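Nitrite transporter NirC (Salmonella enterica subsp. enterica serovar Typhimurium, PDB 4FC4) forms a pentameric channel of the FNT family that carries nitrite into and out of the cell across the cytoplasmic membrane. Local coordinates at the interface of chains A and B. Coordinates in Å, arbitrary orientation; residue numbers count along the deposited sequence, not the author numbering. Chains: chain A/B, Nitrite transporter NirC.

The interface of chains A and B. Residues chain A 162, 166, 169-170, 173, 186, 241, 245; chain B 33, 37, 40, 70-71, 74-76.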
loop_
_atom_site.group_PDB
_atom_site.type_symbol
_atom_site.label_atom_id
_atom_site.label_comp_id
_atom_site.label_asym_id
_atom_site.label_seq_id
_atom_site.Cartn_x
_atom_site.Cartn_y
_atom_site.Cartn_z
ATOM N N TRP A 162 -9.651 -11.113 20.358
ATOM C CA TRP A 162 -8.734 -12.073 19.757
ATOM C C TRP A 162 -7.949 -11.313 18.661
ATOM O O TRP A 162 -6.730 -11.256 18.662
ATOM C CB TRP A 162 -9.504 -13.260 19.194
ATOM C CG TRP A 162 -8.675 -14.496 19.181
ATOM C CD1 TRP A 162 -7.298 -14.581 19.352
ATOM C CD2 TRP A 162 -9.109 -15.870 18.896
ATOM N NE1 TRP A 162 -6.865 -15.888 19.249
ATOM C CE2 TRP A 162 -7.912 -16.707 18.963
ATOM C CE3 TRP A 162 -10.343 -16.482 18.628
ATOM C CZ2 TRP A 162 -7.976 -18.099 18.821
ATOM C CZ3 TRP A 162 -10.373 -17.849 18.452
ATOM C CH2 TRP A 162 -9.223 -18.631 18.554
ATOM N N LEU A 166 -4.110 -10.206 18.787
ATOM C CA LEU A 166 -3.311 -10.753 17.676
ATOM C C LEU A 166 -2.602 -9.568 16.994
ATOM O O LEU A 166 -1.429 -9.656 16.633
ATOM C CB LEU A 166 -4.149 -11.573 16.647
ATOM C CG LEU A 166 -4.514 -13.039 16.958
ATOM C CD1 LEU A 166 -5.646 -13.595 16.093
ATOM C CD2 LEU A 166 -3.291 -13.977 16.978
ATOM N N TRP A 169 0.097 -8.439 19.502
ATOM C CA TRP A 169 1.115 -9.486 19.487
ATOM C C TRP A 169 1.998 -9.448 18.261
ATOM O O TRP A 169 3.213 -9.454 18.354
ATOM C CB TRP A 169 0.390 -10.845 19.645
ATOM C CG TRP A 169 1.233 -12.050 19.588
ATOM C CD1 TRP A 169 1.506 -12.812 18.463
ATOM C CD2 TRP A 169 1.932 -12.711 20.712
ATOM N NE1 TRP A 169 2.296 -13.903 18.784
ATOM C CE2 TRP A 169 2.596 -13.898 20.139
ATOM C CE3 TRP A 169 2.060 -12.470 22.103
ATOM C CZ2 TRP A 169 3.376 -14.779 20.941
ATOM C CZ3 TRP A 169 2.830 -13.399 22.899
ATOM C CH2 TRP A 169 3.489 -14.476 22.322
ATOM N N MET A 170 1.406 -9.453 17.077
ATOM C CA MET A 170 2.166 -9.351 15.818
ATOM C C MET A 170 2.963 -8.008 15.711
ATOM O O MET A 170 4.075 -8.018 15.228
ATOM C CB MET A 170 1.220 -9.462 14.620
ATOM C CG MET A 170 0.649 -10.856 14.386
ATOM S SD MET A 170 -0.119 -11.015 12.730
ATOM C CE MET A 170 -1.588 -9.958 12.938
ATOM N N ARG A 173 6.080 -8.519 17.413
ATOM C CA ARG A 173 7.041 -9.414 16.790
ATOM C C ARG A 173 7.584 -8.890 15.459
ATOM O O ARG A 173 8.322 -9.587 14.792
ATOM C CB ARG A 173 6.501 -10.837 16.664
ATOM C CG ARG A 173 5.735 -11.401 17.840
ATOM C CD ARG A 173 5.080 -12.726 17.369
ATOM N NE ARG A 173 6.031 -13.838 17.635
ATOM C CZ ARG A 173 6.382 -14.801 16.796
ATOM N NH1 ARG A 173 5.853 -14.912 15.603
ATOM N NH2 ARG A 173 7.230 -15.721 17.178
ATOM N N CYS A 186 -5.976 -6.496 11.186
ATOM C CA CYS A 186 -6.736 -6.979 12.311
ATOM C C CYS A 186 -7.948 -6.140 12.560
ATOM O O CYS A 186 -9.005 -6.660 12.921
ATOM C CB CYS A 186 -5.846 -7.042 13.537
ATOM S SG CYS A 186 -4.912 -8.602 13.501
ATOM N N MET A 241 -5.155 -15.664 23.960
ATOM C CA MET A 241 -3.822 -15.093 23.690
ATOM C C MET A 241 -2.737 -15.328 24.778
ATOM O O MET A 241 -1.717 -15.996 24.543
ATOM C CB MET A 241 -3.937 -13.632 23.301
ATOM C CG MET A 241 -4.644 -13.470 21.923
ATOM S SD MET A 241 -3.657 -14.013 20.507
ATOM C CE MET A 241 -2.128 -13.112 20.795
ATOM N N TYR A 245 -0.630 -18.427 24.120
ATOM C CA TYR A 245 0.788 -18.390 23.803
ATOM C C TYR A 245 1.675 -18.836 24.945
ATOM O O TYR A 245 2.718 -19.451 24.685
ATOM C CB TYR A 245 1.283 -17.090 23.177
ATOM C CG TYR A 245 0.942 -17.057 21.714
ATOM C CD1 TYR A 245 1.632 -17.878 20.784
ATOM C CD2 TYR A 245 -0.142 -16.258 21.242
ATOM C CE1 TYR A 245 1.262 -17.874 19.427
ATOM C CE2 TYR A 245 -0.510 -16.254 19.885
ATOM C CZ TYR A 245 0.183 -17.050 18.980
ATOM O OH TYR A 245 -0.186 -17.020 17.622
ATOM N N MET B 33 -4.495 -23.078 16.921
ATOM C CA MET B 33 -4.331 -21.686 16.590
ATOM C C MET B 33 -4.379 -21.466 15.066
ATOM O O MET B 33 -5.083 -20.590 14.585
ATOM C CB MET B 33 -3.032 -21.118 17.178
ATOM C CG MET B 33 -2.975 -20.974 18.704
ATOM S SD MET B 33 -1.428 -20.135 19.175
ATOM C CE MET B 33 -1.761 -19.506 20.825
ATOM N N TYR B 37 -7.052 -19.129 13.193
ATOM C CA TYR B 37 -6.557 -17.922 12.494
ATOM C C TYR B 37 -7.022 -17.905 11.074
ATOM O O TYR B 37 -7.545 -16.875 10.609
ATOM C CB TYR B 37 -5.040 -17.818 12.526
ATOM C CG TYR B 37 -4.449 -17.599 13.941
ATOM C CD1 TYR B 37 -5.273 -17.271 15.053
ATOM C CD2 TYR B 37 -3.075 -17.696 14.143
ATOM C CE1 TYR B 37 -4.729 -17.087 16.284
ATOM C CE2 TYR B 37 -2.530 -17.510 15.379
ATOM C CZ TYR B 37 -3.346 -17.216 16.447
ATOM O OH TYR B 37 -2.734 -17.089 17.683
ATOM N N LEU B 40 -10.644 -16.908 11.048
ATOM C CA LEU B 40 -10.981 -15.531 11.243
ATOM C C LEU B 40 -10.843 -14.846 9.870
ATOM O O LEU B 40 -11.622 -13.942 9.542
ATOM C CB LEU B 40 -10.065 -14.878 12.318
ATOM C CG LEU B 40 -10.259 -15.289 13.824
ATOM C CD1 LEU B 40 -9.065 -14.881 14.650
ATOM C CD2 LEU B 40 -11.525 -14.639 14.432
ATOM N N THR B 70 -1.125 -14.370 7.135
ATOM C CA THR B 70 -0.390 -13.396 7.921
ATOM C C THR B 70 -0.407 -13.733 9.413
ATOM O O THR B 70 0.660 -13.748 10.032
ATOM C CB THR B 70 -0.922 -11.986 7.725
ATOM O OG1 THR B 70 -0.897 -11.657 6.320
ATOM C CG2 THR B 70 -0.111 -11.019 8.544
ATOM N N LEU B 71 -1.590 -14.024 9.968
ATOM C CA LEU B 71 -1.727 -14.532 11.335
ATOM C C LEU B 71 -0.906 -15.782 11.531
ATOM O O LEU B 71 -0.098 -15.846 12.412
ATOM C CB LEU B 71 -3.212 -14.794 11.710
ATOM C CG LEU B 71 -4.160 -13.564 11.782
ATOM C CD1 LEU B 71 -5.590 -13.971 12.123
ATOM C CD2 LEU B 71 -3.640 -12.471 12.731
ATOM N N ILE B 74 3.089 -14.852 11.198
ATOM C CA ILE B 74 3.659 -13.748 11.932
ATOM C C ILE B 74 3.276 -13.854 13.401
ATOM O O ILE B 74 4.117 -13.653 14.226
ATOM C CB ILE B 74 3.214 -12.429 11.352
ATOM C CG1 ILE B 74 3.558 -12.439 9.851
ATOM C CG2 ILE B 74 3.826 -11.229 12.131
ATOM C CD1 ILE B 74 5.015 -12.040 9.513
ATOM N N ALA B 75 2.036 -14.198 13.727
ATOM C CA ALA B 75 1.706 -14.471 15.127
ATOM C C ALA B 75 2.368 -15.779 15.586
ATOM O O ALA B 75 2.799 -15.853 16.730
ATOM C CB ALA B 75 0.189 -14.498 15.379
ATOM N N GLY B 76 2.414 -16.803 14.722
ATOM C CA GLY B 76 3.030 -18.094 15.070
ATOM C C GLY B 76 1.945 -19.097 15.337
ATOM O O GLY B 76 1.012 -18.796 16.092
HETATM O O HOH W 1 -4.596 -17.265 19.906
#
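The phenol oxygen of A:Tyr245 takes part in two hydrogen bonds with chain B in this subunit interface of the NirC pentamer. It donates to the carbonyl oxygen of B:Gly76, OH to O 2.6 Å, lying in the plane of that carbonyl, and it meets the phenol of B:Tyr37 tip to tip, OH to OH 2.5 Å. The structure alone does not show the direction of this second bond. The B:Tyr37 hydroxyl also pairs with a water whose O lies in the indole plane of A:Trp162, 2.7 Å from NE1, so a polar chain runs from helix 150-172 of one subunit through helix 24-51 of the other to helix 219-248.

The A:Tyr245 ring is clamped on both faces: the methyl CE of B:Met33, at the end of an extended side chain, sits over its centre 3.4 Å from the centroid, while CZ2 of the A:Trp169 indole lies against the opposite face, toward the rim of the tyrosine ring. That indole, with CG anti to its backbone N (chi1 177°), turns its N-H onto a lone pair of the B:Ala75 carbonyl; the bond from NE1 to O is 2.9 Å and nearly straight, 167° at the hydrogen. Chain A thus caps successive carbonyls where helix 67-75 of chain B ends, since A:Arg173, bent at chi3, brings NH1 to B:Ile74 O from above the carbonyl plane. Its guanidinium charge may be steadied by this helix end.

Beside the polar contacts the packing is apolar. A:Leu166 crosses B:Tyr37 obliquely and sets both methyls against it, CD2 lying 3.3 Å from CZ, with CD1 also touching B:Leu40 and B:Leu71. A:Met170 runs across B:Leu71 and B:Ile74 at about right angles, its chain folding at chi3 (-70°) so that the terminal methyl CE comes to 3.3 Å from CD2 of B:Leu71.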